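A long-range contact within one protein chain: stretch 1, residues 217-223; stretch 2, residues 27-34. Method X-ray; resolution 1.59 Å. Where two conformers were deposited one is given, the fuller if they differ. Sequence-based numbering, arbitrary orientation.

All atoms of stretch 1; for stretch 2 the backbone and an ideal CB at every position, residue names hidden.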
ATOM      1  N   GLN A 217     -10.400  -8.245 -20.275  1.00 37.23           N
ATOM      2  CA  GLN A 217      -9.650  -8.928 -21.340  1.00 38.41           C
ATOM      3  C   GLN A 217      -9.249 -10.346 -20.961  1.00 39.42           C
ATOM      4  O   GLN A 217      -9.006 -11.170 -21.875  1.00 38.90           O
ATOM      5  CB  GLN A 217      -8.420  -8.098 -21.772  1.00 39.06           C
ATOM      6  CG  GLN A 217      -7.276  -8.027 -20.790  1.00 34.38           C
ATOM      7  CD  GLN A 217      -7.552  -7.207 -19.514  1.00 40.21           C
ATOM      8  OE1 GLN A 217      -8.576  -6.530 -19.375  1.00 34.09           O
ATOM      9  NE2 GLN A 217      -6.620  -7.257 -18.592  1.00 34.46           N
ATOM     10  N   GLU A 218      -9.173 -10.602 -19.643  1.00 39.11           N
ATOM     11  CA  GLU A 218      -8.831 -11.895 -19.026  0.50 40.56           C
ATOM     12  C   GLU A 218     -10.076 -12.546 -18.404  1.00 44.66           C
ATOM     13  O   GLU A 218      -9.992 -13.642 -17.819  1.00 48.43           O
ATOM     14  CB  GLU A 218      -7.805 -11.731 -17.887  0.50 40.41           C
ATOM     15  CG  GLU A 218      -6.432 -11.134 -18.227  0.50 37.14           C
ATOM     16  CD  GLU A 218      -5.505 -12.132 -18.918  0.50 41.41           C
ATOM     17  OE1 GLU A 218      -5.976 -13.210 -19.333  0.50 47.20           O
ATOM     18  OE2 GLU A 218      -4.306 -11.829 -19.050  0.50 51.63           O
ATOM     19  N   GLY A 219     -11.212 -11.872 -18.492  1.00 44.28           N
ATOM     20  CA  GLY A 219     -12.460 -12.343 -17.904  1.00 47.30           C
ATOM     21  C   GLY A 219     -12.597 -12.434 -16.384  1.00 44.52           C
ATOM     22  O   GLY A 219     -13.488 -13.114 -15.905  1.00 44.04           O
ATOM     23  N   TYR A 220     -11.758 -11.743 -15.611  1.00 40.40           N
ATOM     24  CA  TYR A 220     -11.940 -11.703 -14.141  1.00 34.23           C
ATOM     25  C   TYR A 220     -11.935 -10.269 -13.569  1.00 36.16           C
ATOM     26  O   TYR A 220     -11.628  -9.279 -14.271  1.00 34.84           O
ATOM     27  CB  TYR A 220     -10.878 -12.548 -13.454  1.00 34.85           C
ATOM     28  CG  TYR A 220      -9.500 -11.919 -13.483  1.00 34.70           C
ATOM     29  CD1 TYR A 220      -9.103 -11.084 -12.481  1.00 33.04           C
ATOM     30  CD2 TYR A 220      -8.630 -12.114 -14.539  1.00 35.40           C
ATOM     31  CE1 TYR A 220      -7.869 -10.496 -12.479  1.00 28.05           C
ATOM     32  CE2 TYR A 220      -7.367 -11.514 -14.554  1.00 29.65           C
ATOM     33  CZ  TYR A 220      -7.006 -10.685 -13.540  1.00 29.87           C
ATOM     34  OH  TYR A 220      -5.781 -10.046 -13.498  1.00 28.69           O
ATOM     35  N   ALA A 221     -12.304 -10.178 -12.297  1.00 30.24           N
ATOM     36  CA  ALA A 221     -12.183  -8.952 -11.523  1.00 32.75           C
ATOM     37  C   ALA A 221     -11.553  -9.360 -10.194  1.00 30.82           C
ATOM     38  O   ALA A 221     -11.672 -10.520  -9.777  1.00 34.09           O
ATOM     39  CB  ALA A 221     -13.529  -8.303 -11.284  1.00 33.94           C
ATOM     40  N   ILE A 222     -10.912  -8.406  -9.538  1.00 30.45           N
ATOM     41  CA  ILE A 222     -10.394  -8.561  -8.177  1.00 29.61           C
ATOM     42  C   ILE A 222     -11.184  -7.630  -7.296  1.00 31.69           C
ATOM     43  O   ILE A 222     -11.349  -6.459  -7.640  1.00 30.49           O
ATOM     44  CB  ILE A 222      -8.903  -8.158  -8.054  1.00 30.44           C
ATOM     45  CG1 ILE A 222      -8.033  -9.127  -8.837  1.00 32.14           C
ATOM     46  CG2 ILE A 222      -8.465  -8.097  -6.584  1.00 30.34           C
ATOM     47  CD1 ILE A 222      -6.576  -9.000  -8.520  1.00 40.99           C
ATOM     48  N   ILE A 223     -11.681  -8.178  -6.183  1.00 30.96           N
ATOM     49  CA  ILE A 223     -12.473  -7.450  -5.200  1.00 33.73           C
ATOM     50  C   ILE A 223     -11.565  -7.214  -4.024  1.00 31.58           C
ATOM     51  O   ILE A 223     -11.106  -8.145  -3.371  1.00 31.63           O
ATOM     52  CB  ILE A 223     -13.679  -8.241  -4.665  1.00 35.25           C
ATOM     53  CG1 ILE A 223     -14.696  -8.500  -5.761  1.00 41.83           C
ATOM     54  CG2 ILE A 223     -14.312  -7.533  -3.446  1.00 37.71           C
ATOM     55  CD1 ILE A 223     -15.211  -7.288  -6.390  1.00 50.28           C
ATOM     56  N   UNK A  27      -0.765 -15.227  -8.554  1.00 22.51           N
ATOM     57  CA  UNK A  27      -1.226 -15.791  -9.809  1.00 23.64           C
ATOM     58  C   UNK A  27      -2.409 -16.746  -9.613  1.00 26.90           C
ATOM     59  O   UNK A  27      -2.578 -17.329  -8.554  1.00 24.86           O
ATOM     60  CB  UNK A  27      -0.074 -16.520 -10.503  1.00 23.64           C
ATOM     61  N   UNK A  28      -3.244 -16.814 -10.646  1.00 27.94           N
ATOM     62  CA  UNK A  28      -4.254 -17.858 -10.757  0.50 30.91           C
ATOM     63  C   UNK A  28      -3.830 -18.632 -11.977  1.00 31.07           C
ATOM     64  O   UNK A  28      -3.806 -18.080 -13.073  1.00 31.27           O
ATOM     65  CB  UNK A  28      -5.680 -17.314 -10.868  0.50 30.91           C
ATOM     66  N   UNK A  29      -3.420 -19.896 -11.787  1.00 32.07           N
ATOM     67  CA  UNK A  29      -2.759 -20.652 -12.861  1.00 32.79           C
ATOM     68  C   UNK A  29      -1.568 -19.790 -13.317  1.00 30.87           C
ATOM     69  O   UNK A  29      -0.812 -19.354 -12.450  1.00 30.83           O
ATOM     70  CB  UNK A  29      -3.714 -20.960 -14.016  1.00 32.79           C
ATOM     71  N   UNK A  30      -1.432 -19.487 -14.616  1.00 32.15           N
ATOM     72  CA  UNK A  30      -0.314 -18.678 -15.128  1.00 31.83           C
ATOM     73  C   UNK A  30      -0.680 -17.178 -15.287  1.00 32.59           C
ATOM     74  O   UNK A  30       0.150 -16.383 -15.744  1.00 34.19           O
ATOM     75  CB  UNK A  30       0.144 -19.239 -16.476  1.00 31.83           C
ATOM     76  N   UNK A  31      -1.886 -16.800 -14.863  1.00 28.42           N
ATOM     77  CA  UNK A  31      -2.402 -15.433 -15.008  1.00 28.08           C
ATOM     78  C   UNK A  31      -1.976 -14.577 -13.801  1.00 26.04           C
ATOM     79  O   UNK A  31      -2.283 -14.896 -12.662  1.00 24.48           O
ATOM     80  CB  UNK A  31      -3.926 -15.446 -15.143  1.00 28.08           C
ATOM     81  N   UNK A  32      -1.253 -13.482 -14.060  1.00 25.38           N
ATOM     82  CA  UNK A  32      -0.846 -12.616 -12.964  1.00 24.45           C
ATOM     83  C   UNK A  32      -1.974 -11.735 -12.512  1.00 25.86           C
ATOM     84  O   UNK A  32      -2.635 -11.082 -13.338  1.00 27.03           O
ATOM     85  CB  UNK A  32       0.352 -11.757 -13.372  1.00 24.45           C
ATOM     86  N   UNK A  33      -2.242 -11.800 -11.224  1.00 23.13           N
ATOM     87  CA  UNK A  33      -3.276 -10.964 -10.603  1.00 23.18           C
ATOM     88  C   UNK A  33      -2.698  -9.663 -10.123  1.00 21.97           C
ATOM     89  O   UNK A  33      -3.397  -8.649 -10.015  1.00 23.21           O
ATOM     90  CB  UNK A  33      -3.943 -11.696  -9.437  1.00 23.18           C
ATOM     91  N   UNK A  34      -1.444  -9.738  -9.661  1.00 22.25           N
ATOM     92  CA  UNK A  34      -0.624  -8.566  -9.409  1.00 20.83           C
ATOM     93  C   UNK A  34       0.537  -8.640 -10.403  1.00 22.34           C
ATOM     94  O   UNK A  34       0.880  -9.707 -10.948  1.00 21.94           O
ATOM     95  CB  UNK A  34      -0.138  -8.508  -7.959  1.00 20.83           C
TER

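Stretch 1 presents three side chains to its partner: E218, Y220 and I222 all point CA-to-CB toward stretch 2, whereas A221 and I223 are out of reach. From 220 to 223 the alternation is that of a strand; E218, ahead of it, also points toward stretch 2. The positions of stretch 2 can be judged against these three.

Position 27 has extended backbone angles (-135/151), and its ideal CB has nothing of stretch 1 within 5.5 Å. Stretch 1 therefore sets no limit on size or polarity. The residue is W27, which makes no contact here.

Position 28 points toward stretch 1, yet its ideal CB also lies more than 5.5 Å from any atom there. A short side chain would stop short of the Y220 ring; a long one, apolar or polar, could reach it. R28 does so, with chi1 at -169° (t), bringing NH1 to 3.8 Å from Y220 CD2. The ring carbon lies at the edge of the guanidinium, near its plane, so the two planar groups are not stacked.

Position 29 has phi/psi of 55/-127, a conformation glycine adopts easily and most other residues less so. It follows 28 in a type II' turn closed by two backbone hydrogen bonds, from the N of 31 to the O of 28 and from the N of 28 to the O of 31, both 2.9 Å. Glycine, asparagine or aspartate would be reasonable; the residue is D29, out of reach of stretch 1.

Position 30, at -96/5, completes the turn's central pair and is likewise out of reach. Small polar residues would suit; it is T30.

Position 31 points toward stretch 1, with its ideal CB 5.2 Å from E218 OE1 and 5.3 Å from Y220 CE2. That gap admits a modest side chain, and its extended angles (-88/121) suit a beta-branched residue such as valine or threonine. T31, with chi1 at -54° (m), directs its methyl into the gap: CG2 is 3.8 Å from Y220 CE2 and 4.1 Å from E218 CD.

Position 32 points sideways, and phi of -78 is compatible with proline among many others. Its visible carbonyl is the useful feature, since O lies 3.3 Å from Y220 OH. P32 contributes through this backbone atom: a water donates to P32 O at 2.7 Å and is hydrogen-bonded to Y220 OH at 2.8 Å.

Position 33 also points sideways, but its ideal CB is 3.9 Å from I222 CD1 and 4.8 Å from Y220 OH. An apolar chain such as leucine or methionine would suit. L33 (chi1 m, chi2 t) extends CD2 over one face of the Y220 ring, 4.1 Å from the centroid of Y220 and 27° off the normal, a CH-pi contact; its CB packs against I222 CD1 at 3.9 Å. A second water donates to L33 O at 2.8 Å and lies 2.8 Å from Y220 OH, to which it is also hydrogen-bonded.

Position 34 points away, so stretch 1 prescribes little. L34 makes no contact.

Stretch 2 (27-34) WRDTTPLL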
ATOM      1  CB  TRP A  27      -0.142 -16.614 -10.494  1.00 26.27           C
ATOM      2  CG  TRP A  27       1.147 -15.954 -10.818  1.00 22.23           C
ATOM      3  CD1 TRP A  27       1.497 -15.342 -12.017  1.00 26.87           C
ATOM      4  CD2 TRP A  27       2.311 -15.874  -9.979  1.00 23.47           C
ATOM      5  NE1 TRP A  27       2.780 -14.877 -11.934  1.00 27.82           N
ATOM      6  CE2 TRP A  27       3.294 -15.176 -10.700  1.00 26.06           C
ATOM      7  CE3 TRP A  27       2.620 -16.357  -8.713  1.00 24.91           C
ATOM      8  CZ2 TRP A  27       4.599 -14.997 -10.209  1.00 28.46           C
ATOM      9  CZ3 TRP A  27       3.899 -16.119  -8.188  1.00 25.06           C
ATOM     10  CH2 TRP A  27       4.875 -15.477  -8.956  1.00 27.38           C
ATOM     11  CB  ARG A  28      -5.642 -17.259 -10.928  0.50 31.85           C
ATOM     12  CG  ARG A  28      -6.745 -18.302 -10.783  0.50 35.89           C
ATOM     13  CD  ARG A  28      -7.924 -17.929 -11.632  0.50 42.54           C
ATOM     14  NE  ARG A  28      -7.529 -17.732 -13.031  0.50 45.49           N
ATOM     15  CZ  ARG A  28      -7.826 -16.652 -13.738  0.50 43.45           C
ATOM     16  NH1 ARG A  28      -8.538 -15.678 -13.186  0.50 45.20           N
ATOM     17  NH2 ARG A  28      -7.426 -16.561 -15.000  0.50 43.18           N
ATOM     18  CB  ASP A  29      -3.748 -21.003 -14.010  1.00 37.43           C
ATOM     19  CG  ASP A  29      -4.747 -22.060 -13.604  1.00 46.00           C
ATOM     20  OD1 ASP A  29      -4.314 -22.979 -12.862  1.00 48.82           O
ATOM     21  OD2 ASP A  29      -5.939 -21.982 -14.008  1.00 45.07           O
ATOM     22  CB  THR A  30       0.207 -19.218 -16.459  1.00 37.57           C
ATOM     23  OG1 THR A  30      -0.847 -19.157 -17.428  1.00 38.98           O
ATOM     24  CG2 THR A  30       0.718 -20.701 -16.304  1.00 39.48           C
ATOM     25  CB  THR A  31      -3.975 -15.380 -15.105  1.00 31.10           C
ATOM     26  OG1 THR A  31      -4.433 -16.236 -16.148  1.00 33.45           O
ATOM     27  CG2 THR A  31      -4.508 -13.915 -15.363  1.00 31.41           C
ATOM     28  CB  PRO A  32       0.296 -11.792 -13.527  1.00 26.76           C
ATOM     29  CG  PRO A  32       0.334 -12.031 -14.980  1.00 31.76           C
ATOM     30  CD  PRO A  32      -0.561 -13.165 -15.328  1.00 29.36           C
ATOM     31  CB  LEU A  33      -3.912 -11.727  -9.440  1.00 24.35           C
ATOM     32  CG  LEU A  33      -4.480 -13.105  -9.812  1.00 26.18           C
ATOM     33  CD1 LEU A  33      -4.998 -13.807  -8.573  1.00 26.21           C
ATOM     34  CD2 LEU A  33      -5.607 -12.998 -10.919  1.00 28.06           C
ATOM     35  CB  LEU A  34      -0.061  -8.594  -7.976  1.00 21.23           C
ATOM     36  CG  LEU A  34      -0.971  -8.474  -6.764  1.00 19.89           C
ATOM     37  CD1 LEU A  34      -0.219  -8.638  -5.436  1.00 21.41           C
ATOM     38  CD2 LEU A  34      -1.757  -7.118  -6.852  1.00 22.29           C
TER
HETATM   39  O   HOH W   1      -3.952 -10.349 -15.533  1.00 33.10           O
HETATM   40  O   HOH W   2      -5.412  -7.810 -11.798  1.00 24.61           O
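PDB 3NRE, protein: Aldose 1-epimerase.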